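Local coordinates for oligopeptide-binding protein appA (Bacillus subtilis, PDB 1XOC) that captures oligopeptides outside the cell for an ABC-type permease that imports them, a transport system able to support sporulation and genetic competence, at residues I269-V283 / K355-N367. Numbering follows the deposited sequence.
Sequences IGWNEKNELFKDKKV and KDGKKFSFTLKTN
Phe362 holds its CG between the backbone N and the carbonyl carbon (chi1 66°), while Phe278 turns its own CG beside its backbone N (chi1 -54°), and the two rings meet as a T-shaped pair. The edge of Phe278 drops onto the centre of one Phe362 face, Phe278 CZ lying 3.7 Å above the Phe362 plane, with the planes at 84°. Phe278 exemplifies a ring covered on both faces, by aliphatic Leu277 CB on one and, offset toward the rim, Trp271 CE3 on the other. Trp271 CZ3 also meets Phe362 CZ at 3.9 Å. Leu277 divides its branches: CD2 sits over a Phe360 face, a CH-pi contact 4.2 Å from the centroid, whereas CD1 reaches Phe362 CB at 4.0 Å. At the Phe360 rim, Val283 CG1 comes within 3.7 Å of Phe360 CZ. With Phe362 replaced by an alanine, the Phe278 edge and Trp271 CZ3 are likely to face a gap. Polar links border the cluster: a water joins Asn275 ND2 to Ser361 O, and Glu276 OE2 makes only a long salt bridge, 3.9 Å, with Lys358 NZ. Strand 414-420 lies between strands 265-271 and 358-367, its Ala414 touching Trp271 and Phe362, while helix 371-385 packs Val380 against both Ile269 and Leu364.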
ATOM      1  N   ILE A 269       8.512 -11.197  -3.367  1.00 29.16           N
ATOM      2  CA  ILE A 269       7.779 -12.444  -3.381  1.00 29.63           C
ATOM      3  C   ILE A 269       7.422 -12.833  -1.972  1.00 29.84           C
ATOM      4  O   ILE A 269       8.288 -12.976  -1.134  1.00 29.46           O
ATOM      5  CB  ILE A 269       8.603 -13.574  -4.016  1.00 30.99           C
ATOM      6  CG1 ILE A 269       9.125 -13.162  -5.382  1.00 27.17           C
ATOM      7  CG2 ILE A 269       7.780 -14.859  -4.080  1.00 28.88           C
ATOM      8  CD1 ILE A 269      10.097 -14.143  -5.980  1.00 26.17           C
ATOM      9  N   GLY A 270       6.134 -12.998  -1.735  1.00 31.01           N
ATOM     10  CA  GLY A 270       5.655 -13.475  -0.461  1.00 30.60           C
ATOM     11  C   GLY A 270       5.521 -14.981  -0.436  1.00 30.71           C
ATOM     12  O   GLY A 270       4.775 -15.536  -1.209  1.00 30.93           O
ATOM     13  N   TRP A 271       6.242 -15.616   0.479  1.00 29.75           N
ATOM     14  CA  TRP A 271       6.216 -17.065   0.626  1.00 29.76           C
ATOM     15  C   TRP A 271       5.277 -17.454   1.773  1.00 30.10           C
ATOM     16  O   TRP A 271       5.575 -17.200   2.917  1.00 30.44           O
ATOM     17  CB  TRP A 271       7.622 -17.586   0.934  1.00 29.66           C
ATOM     18  CG  TRP A 271       8.706 -17.168  -0.015  1.00 28.94           C
ATOM     19  CD1 TRP A 271       9.754 -16.360   0.256  1.00 29.62           C
ATOM     20  CD2 TRP A 271       8.873 -17.595  -1.362  1.00 28.95           C
ATOM     21  NE1 TRP A 271      10.548 -16.220  -0.850  1.00 29.09           N
ATOM     22  CE2 TRP A 271      10.026 -16.977  -1.858  1.00 28.73           C
ATOM     23  CE3 TRP A 271       8.156 -18.434  -2.206  1.00 30.35           C
ATOM     24  CZ2 TRP A 271      10.484 -17.178  -3.148  1.00 29.39           C
ATOM     25  CZ3 TRP A 271       8.609 -18.627  -3.489  1.00 30.40           C
ATOM     26  CH2 TRP A 271       9.759 -18.006  -3.947  1.00 30.01           C
ATOM     27  N   ASN A 272       4.135 -18.048   1.448  1.00 30.51           N
ATOM     28  CA  ASN A 272       3.122 -18.329   2.465  1.00 30.61           C
ATOM     29  C   ASN A 272       3.549 -19.487   3.353  1.00 30.38           C
ATOM     30  O   ASN A 272       3.613 -20.616   2.898  1.00 29.56           O
ATOM     31  CB  ASN A 272       1.779 -18.647   1.814  1.00 31.31           C
ATOM     32  CG  ASN A 272       0.635 -18.658   2.801  1.00 32.49           C
ATOM     33  OD1 ASN A 272      -0.530 -18.664   2.416  1.00 35.59           O
ATOM     34  ND2 ASN A 272       0.956 -18.632   4.072  1.00 31.53           N
ATOM     35  N   GLU A 273       3.860 -19.194   4.618  1.00 30.35           N
ATOM     36  CA  GLU A 273       4.341 -20.224   5.567  1.00 31.52           C
ATOM     37  C   GLU A 273       3.226 -21.159   6.087  1.00 32.06           C
ATOM     38  O   GLU A 273       3.500 -22.118   6.822  1.00 32.49           O
ATOM     39  CB  GLU A 273       5.122 -19.570   6.699  1.00 30.66           C
ATOM     40  CG  GLU A 273       6.282 -18.741   6.175  1.00 30.68           C
ATOM     41  CD  GLU A 273       7.158 -18.175   7.237  1.00 31.54           C
ATOM     42  OE1 GLU A 273       7.779 -17.120   6.970  1.00 32.13           O
ATOM     43  OE2 GLU A 273       7.230 -18.775   8.325  1.00 32.28           O
ATOM     44  N   LYS A 274       1.983 -20.926   5.672  1.00 33.15           N
ATOM     45  CA  LYS A 274       0.927 -21.931   5.810  1.00 34.80           C
ATOM     46  C   LYS A 274       1.259 -23.129   4.937  1.00 34.68           C
ATOM     47  O   LYS A 274       0.892 -24.260   5.262  1.00 34.85           O
ATOM     48  CB  LYS A 274      -0.432 -21.394   5.385  1.00 35.63           C
ATOM     49  CG  LYS A 274      -1.239 -20.791   6.476  1.00 38.95           C
ATOM     50  CD  LYS A 274      -2.608 -20.364   5.956  1.00 39.33           C
ATOM     51  CE  LYS A 274      -3.662 -21.442   6.115  1.00 43.75           C
ATOM     52  NZ  LYS A 274      -4.852 -21.144   5.234  1.00 45.68           N
ATOM     53  N   ASN A 275       1.940 -22.880   3.822  1.00 34.26           N
ATOM     54  CA  ASN A 275       2.382 -23.948   2.922  1.00 34.34           C
ATOM     55  C   ASN A 275       3.657 -24.592   3.453  1.00 34.47           C
ATOM     56  O   ASN A 275       4.658 -23.918   3.660  1.00 34.03           O
ATOM     57  CB  ASN A 275       2.605 -23.412   1.498  1.00 34.26           C
ATOM     58  CG  ASN A 275       2.776 -24.518   0.462  1.00 34.33           C
ATOM     59  OD1 ASN A 275       3.585 -25.433   0.635  1.00 33.74           O
ATOM     60  ND2 ASN A 275       2.034 -24.423  -0.637  1.00 34.87           N
ATOM     61  N   GLU A 276       3.591 -25.907   3.662  1.00 34.62           N
ATOM     62  CA  GLU A 276       4.704 -26.728   4.130  1.00 35.27           C
ATOM     63  C   GLU A 276       6.028 -26.399   3.439  1.00 34.24           C
ATOM     64  O   GLU A 276       7.094 -26.465   4.058  1.00 33.18           O
ATOM     65  CB  GLU A 276       4.412 -28.215   3.855  1.00 35.62           C
ATOM     66  CG  GLU A 276       3.160 -28.790   4.504  1.00 38.69           C
ATOM     67  CD  GLU A 276       2.695 -30.114   3.834  1.00 39.93           C
ATOM     68  OE1 GLU A 276       3.448 -31.125   3.885  1.00 44.68           O
ATOM     69  OE2 GLU A 276       1.573 -30.139   3.253  1.00 45.56           O
ATOM     70  N   LEU A 277       5.956 -26.081   2.144  1.00 33.53           N
ATOM     71  CA  LEU A 277       7.150 -25.841   1.343  1.00 32.79           C
ATOM     72  C   LEU A 277       7.967 -24.678   1.867  1.00 32.26           C
ATOM     73  O   LEU A 277       9.187 -24.651   1.690  1.00 31.98           O
ATOM     74  CB  LEU A 277       6.781 -25.577  -0.120  1.00 32.35           C
ATOM     75  CG  LEU A 277       6.115 -26.736  -0.887  1.00 31.99           C
ATOM     76  CD1 LEU A 277       5.770 -26.319  -2.322  1.00 31.24           C
ATOM     77  CD2 LEU A 277       6.961 -27.995  -0.877  1.00 33.79           C
ATOM     78  N   PHE A 278       7.298 -23.723   2.502  1.00 31.49           N
ATOM     79  CA  PHE A 278       7.936 -22.457   2.839  1.00 31.83           C
ATOM     80  C   PHE A 278       8.092 -22.228   4.330  1.00 31.90           C
ATOM     81  O   PHE A 278       8.436 -21.144   4.730  1.00 31.94           O
ATOM     82  CB  PHE A 278       7.160 -21.293   2.209  1.00 31.21           C
ATOM     83  CG  PHE A 278       6.964 -21.440   0.731  1.00 30.34           C
ATOM     84  CD1 PHE A 278       8.050 -21.666  -0.092  1.00 28.73           C
ATOM     85  CD2 PHE A 278       5.698 -21.374   0.162  1.00 31.07           C
ATOM     86  CE1 PHE A 278       7.894 -21.846  -1.441  1.00 28.86           C
ATOM     87  CE2 PHE A 278       5.534 -21.534  -1.190  1.00 29.54           C
ATOM     88  CZ  PHE A 278       6.635 -21.771  -2.003  1.00 29.88           C
ATOM     89  N   LYS A 279       7.896 -23.259   5.145  1.00 32.67           N
ATOM     90  CA  LYS A 279       8.034 -23.098   6.581  1.00 33.70           C
ATOM     91  C   LYS A 279       9.494 -22.995   7.068  1.00 34.13           C
ATOM     92  O   LYS A 279       9.775 -22.303   8.050  1.00 34.89           O
ATOM     93  CB  LYS A 279       7.310 -24.236   7.294  1.00 34.13           C
ATOM     94  CG  LYS A 279       5.802 -24.128   7.205  1.00 34.93           C
ATOM     95  CD  LYS A 279       5.121 -25.300   7.927  1.00 35.46           C
ATOM     96  CE  LYS A 279       3.595 -25.227   7.821  1.00 37.19           C
ATOM     97  NZ  LYS A 279       2.935 -26.415   8.445  1.00 38.40           N
ATOM     98  N   ASP A 280      10.409 -23.685   6.382  1.00 34.49           N
ATOM     99  CA  ASP A 280      11.824 -23.739   6.772  1.00 34.12           C
ATOM    100  C   ASP A 280      12.549 -22.492   6.288  1.00 33.52           C
ATOM    101  O   ASP A 280      12.579 -22.209   5.088  1.00 32.91           O
ATOM    102  CB  ASP A 280      12.483 -24.990   6.176  1.00 34.26           C
ATOM    103  CG  ASP A 280      13.918 -25.232   6.673  1.00 35.94           C
ATOM    104  OD1 ASP A 280      14.478 -24.419   7.435  1.00 38.93           O
ATOM    105  OD2 ASP A 280      14.498 -26.273   6.289  1.00 40.70           O
ATOM    106  N   LYS A 281      13.134 -21.752   7.222  1.00 33.41           N
ATOM    107  CA  LYS A 281      13.948 -20.582   6.901  1.00 33.35           C
ATOM    108  C   LYS A 281      15.022 -20.893   5.858  1.00 33.01           C
ATOM    109  O   LYS A 281      15.274 -20.084   4.970  1.00 31.74           O
ATOM    110  CB  LYS A 281      14.634 -20.059   8.162  1.00 33.52           C
ATOM    111  CG  LYS A 281      15.595 -18.910   7.923  1.00 34.63           C
ATOM    112  CD  LYS A 281      16.213 -18.406   9.223  1.00 35.26           C
ATOM    113  CE  LYS A 281      17.504 -19.116   9.541  1.00 38.94           C
ATOM    114  NZ  LYS A 281      18.111 -18.622  10.803  1.00 40.59           N
ATOM    115  N   LYS A 282      15.680 -22.048   5.986  1.00 32.63           N
ATOM    116  CA  LYS A 282      16.779 -22.377   5.072  1.00 32.75           C
ATOM    117  C   LYS A 282      16.292 -22.548   3.630  1.00 32.15           C
ATOM    118  O   LYS A 282      16.989 -22.159   2.684  1.00 32.17           O
ATOM    119  CB  LYS A 282      17.553 -23.612   5.542  1.00 32.93           C
ATOM    120  CG  LYS A 282      18.962 -23.617   4.999  1.00 33.50           C
ATOM    121  CD  LYS A 282      19.875 -24.549   5.760  1.00 35.55           C
ATOM    122  CE  LYS A 282      19.934 -25.866   5.081  1.00 38.78           C
ATOM    123  NZ  LYS A 282      20.366 -25.621   3.699  1.00 40.65           N
ATOM    124  N   VAL A 283      15.087 -23.090   3.470  1.00 31.28           N
ATOM    125  CA  VAL A 283      14.461 -23.201   2.148  1.00 30.83           C
ATOM    126  C   VAL A 283      14.184 -21.806   1.566  1.00 30.44           C
ATOM    127  O   VAL A 283      14.526 -21.545   0.413  1.00 30.20           O
ATOM    128  CB  VAL A 283      13.177 -24.080   2.190  1.00 30.47           C
ATOM    129  CG1 VAL A 283      12.325 -23.941   0.908  1.00 31.12           C
ATOM    130  CG2 VAL A 283      13.571 -25.542   2.426  1.00 30.87           C
ATOM    131  N   LYS A 355      10.715 -34.522  -1.044  1.00 29.42           N
ATOM    132  CA  LYS A 355      10.953 -34.673   0.384  1.00 30.12           C
ATOM    133  C   LYS A 355       9.717 -35.237   1.075  1.00 30.40           C
ATOM    134  O   LYS A 355       8.614 -34.734   0.892  1.00 30.18           O
ATOM    135  CB  LYS A 355      11.340 -33.343   1.026  1.00 30.22           C
ATOM    136  CG  LYS A 355      11.472 -33.424   2.538  1.00 30.46           C
ATOM    137  CD  LYS A 355      12.060 -32.169   3.133  1.00 30.37           C
ATOM    138  CE  LYS A 355      12.150 -32.302   4.637  1.00 32.26           C
ATOM    139  NZ  LYS A 355      12.988 -31.212   5.180  1.00 33.40           N
ATOM    140  N   ASP A 356       9.923 -36.289   1.864  1.00 31.22           N
ATOM    141  CA  ASP A 356       8.862 -36.915   2.661  1.00 31.95           C
ATOM    142  C   ASP A 356       7.588 -37.160   1.847  1.00 32.14           C
ATOM    143  O   ASP A 356       6.492 -36.815   2.284  1.00 32.38           O
ATOM    144  CB  ASP A 356       8.562 -36.058   3.902  1.00 32.48           C
ATOM    145  CG  ASP A 356       9.766 -35.935   4.849  1.00 34.25           C
ATOM    146  OD1 ASP A 356      10.521 -36.925   5.008  1.00 35.96           O
ATOM    147  OD2 ASP A 356       9.949 -34.839   5.439  1.00 37.37           O
ATOM    148  N   GLY A 357       7.749 -37.741   0.657  1.00 32.30           N
ATOM    149  CA  GLY A 357       6.626 -38.050  -0.232  1.00 32.23           C
ATOM    150  C   GLY A 357       5.914 -36.848  -0.837  1.00 32.36           C
ATOM    151  O   GLY A 357       4.765 -36.957  -1.258  1.00 32.84           O
ATOM    152  N   LYS A 358       6.593 -35.702  -0.885  1.00 32.19           N
ATOM    153  CA  LYS A 358       6.032 -34.470  -1.441  1.00 32.06           C
ATOM    154  C   LYS A 358       6.996 -33.886  -2.464  1.00 31.21           C
ATOM    155  O   LYS A 358       8.204 -33.900  -2.241  1.00 31.29           O
ATOM    156  CB  LYS A 358       5.826 -33.432  -0.336  1.00 32.47           C
ATOM    157  CG  LYS A 358       4.446 -33.429   0.328  1.00 34.44           C
ATOM    158  CD  LYS A 358       4.127 -32.035   0.896  1.00 34.52           C
ATOM    159  CE  LYS A 358       3.820 -31.017  -0.221  1.00 36.68           C
ATOM    160  NZ  LYS A 358       4.000 -29.605   0.214  1.00 37.54           N
ATOM    161  N   LYS A 359       6.466 -33.342  -3.559  1.00 30.03           N
ATOM    162  CA  LYS A 359       7.306 -32.743  -4.588  1.00 29.31           C
ATOM    163  C   LYS A 359       7.282 -31.242  -4.401  1.00 28.17           C
ATOM    164  O   LYS A 359       6.291 -30.706  -3.927  1.00 27.35           O
ATOM    165  CB  LYS A 359       6.843 -33.155  -5.989  1.00 29.57           C
ATOM    166  CG  LYS A 359       5.552 -32.528  -6.495  1.00 30.34           C
ATOM    167  CD  LYS A 359       5.136 -33.089  -7.873  1.00 30.69           C
ATOM    168  CE  LYS A 359       4.091 -32.187  -8.577  1.00 31.29           C
ATOM    169  NZ  LYS A 359       4.223 -32.162 -10.078  1.00 30.97           N
ATOM    170  N   PHE A 360       8.377 -30.576  -4.751  1.00 27.27           N
ATOM    171  CA  PHE A 360       8.479 -29.132  -4.589  1.00 27.08           C
ATOM    172  C   PHE A 360       7.807 -28.494  -5.804  1.00 26.53           C
ATOM    173  O   PHE A 360       8.454 -28.206  -6.803  1.00 25.54           O
ATOM    174  CB  PHE A 360       9.936 -28.692  -4.467  1.00 27.06           C
ATOM    175  CG  PHE A 360      10.132 -27.456  -3.626  1.00 27.65           C
ATOM    176  CD1 PHE A 360      11.069 -27.448  -2.606  1.00 27.81           C
ATOM    177  CD2 PHE A 360       9.376 -26.299  -3.846  1.00 27.53           C
ATOM    178  CE1 PHE A 360      11.269 -26.323  -1.824  1.00 28.52           C
ATOM    179  CE2 PHE A 360       9.579 -25.161  -3.055  1.00 28.41           C
ATOM    180  CZ  PHE A 360      10.523 -25.185  -2.048  1.00 28.79           C
ATOM    181  N   SER A 361       6.492 -28.313  -5.684  1.00 26.26           N
ATOM    182  CA  SER A 361       5.636 -27.794  -6.734  1.00 26.42           C
ATOM    183  C   SER A 361       4.607 -26.858  -6.117  1.00 26.20           C
ATOM    184  O   SER A 361       3.945 -27.227  -5.144  1.00 25.95           O
ATOM    185  CB  SER A 361       4.895 -28.945  -7.396  1.00 26.71           C
ATOM    186  OG  SER A 361       3.982 -28.465  -8.366  1.00 29.02           O
ATOM    187  N   PHE A 362       4.476 -25.659  -6.685  1.00 26.60           N
ATOM    188  CA  PHE A 362       3.520 -24.671  -6.191  1.00 26.27           C
ATOM    189  C   PHE A 362       3.095 -23.690  -7.279  1.00 25.69           C
ATOM    190  O   PHE A 362       3.693 -23.616  -8.343  1.00 25.63           O
ATOM    191  CB  PHE A 362       4.102 -23.900  -4.995  1.00 26.70           C
ATOM    192  CG  PHE A 362       5.275 -23.029  -5.337  1.00 26.90           C
ATOM    193  CD1 PHE A 362       5.098 -21.666  -5.613  1.00 29.05           C
ATOM    194  CD2 PHE A 362       6.554 -23.558  -5.378  1.00 28.75           C
ATOM    195  CE1 PHE A 362       6.176 -20.880  -5.945  1.00 28.65           C
ATOM    196  CE2 PHE A 362       7.624 -22.792  -5.703  1.00 30.32           C
ATOM    197  CZ  PHE A 362       7.450 -21.429  -5.967  1.00 30.29           C
ATOM    198  N   THR A 363       2.071 -22.903  -6.954  1.00 27.35           N
ATOM    199  CA  THR A 363       1.560 -21.859  -7.827  1.00 26.90           C
ATOM    200  C   THR A 363       2.006 -20.464  -7.341  1.00 27.54           C
ATOM    201  O   THR A 363       1.851 -20.090  -6.157  1.00 28.24           O
ATOM    202  CB  THR A 363       0.038 -21.951  -7.930  1.00 25.98           C
ATOM    203  OG1 THR A 363      -0.307 -23.238  -8.470  1.00 27.41           O
ATOM    204  CG2 THR A 363      -0.554 -20.843  -8.808  1.00 28.23           C
ATOM    205  N   LEU A 364       2.586 -19.696  -8.273  1.00 27.73           N
ATOM    206  CA  LEU A 364       2.968 -18.301  -8.053  1.00 27.66           C
ATOM    207  C   LEU A 364       1.961 -17.362  -8.718  1.00 27.99           C
ATOM    208  O   LEU A 364       1.850 -17.295  -9.957  1.00 28.59           O
ATOM    209  CB  LEU A 364       4.350 -18.054  -8.635  1.00 27.99           C
ATOM    210  CG  LEU A 364       5.008 -16.675  -8.463  1.00 28.65           C
ATOM    211  CD1 LEU A 364       5.232 -16.307  -7.010  1.00 30.13           C
ATOM    212  CD2 LEU A 364       6.331 -16.625  -9.199  1.00 28.95           C
ATOM    213  N   LYS A 365       1.251 -16.602  -7.879  1.00 28.20           N
ATOM    214  CA  LYS A 365       0.245 -15.662  -8.350  1.00 27.53           C
ATOM    215  C   LYS A 365       0.786 -14.242  -8.466  1.00 27.78           C
ATOM    216  O   LYS A 365       1.692 -13.841  -7.713  1.00 28.67           O
ATOM    217  CB  LYS A 365      -0.939 -15.610  -7.380  1.00 28.54           C
ATOM    218  CG  LYS A 365      -1.815 -16.805  -7.358  1.00 27.74           C
ATOM    219  CD  LYS A 365      -2.934 -16.672  -6.324  1.00 27.87           C
ATOM    220  CE  LYS A 365      -3.944 -17.783  -6.528  1.00 28.11           C
ATOM    221  NZ  LYS A 365      -5.006 -17.836  -5.480  1.00 28.16           N
ATOM    222  N   THR A 366       0.207 -13.462  -9.378  1.00 27.49           N
ATOM    223  CA  THR A 366       0.398 -12.003  -9.350  1.00 28.07           C
ATOM    224  C   THR A 366      -0.781 -11.315  -9.999  1.00 27.99           C
ATOM    225  O   THR A 366      -1.683 -12.018 -10.506  1.00 27.48           O
ATOM    226  CB  THR A 366       1.719 -11.553 -10.024  1.00 27.13           C
ATOM    227  OG1 THR A 366       1.998 -10.200  -9.596  1.00 28.03           O
ATOM    228  CG2 THR A 366       1.639 -11.602 -11.506  1.00 29.34           C
ATOM    229  N   ASN A 367      -0.799  -9.986 -10.017  1.00 28.16           N
ATOM    230  CA  ASN A 367      -1.983  -9.263 -10.476  1.00 29.41           C
ATOM    231  C   ASN A 367      -2.044  -8.969 -11.972  1.00 29.08           C
ATOM    232  O   ASN A 367      -1.084  -8.461 -12.559  1.00 28.06           O
ATOM    233  CB  ASN A 367      -2.188  -7.965  -9.681  1.00 29.47           C
ATOM    234  CG  ASN A 367      -0.960  -7.100  -9.628  1.00 30.29           C
ATOM    235  OD1 ASN A 367       0.085  -7.534  -9.155  1.00 30.55           O
ATOM    236  ND2 ASN A 367      -1.093  -5.856 -10.087  1.00 30.38           N
TER
HETATM  237  O   HOH W   1       2.201 -26.481  -3.007  1.00 32.37           O
HETATM  238  O   HOH W   2      13.502 -28.533   5.550  1.00 37.52           O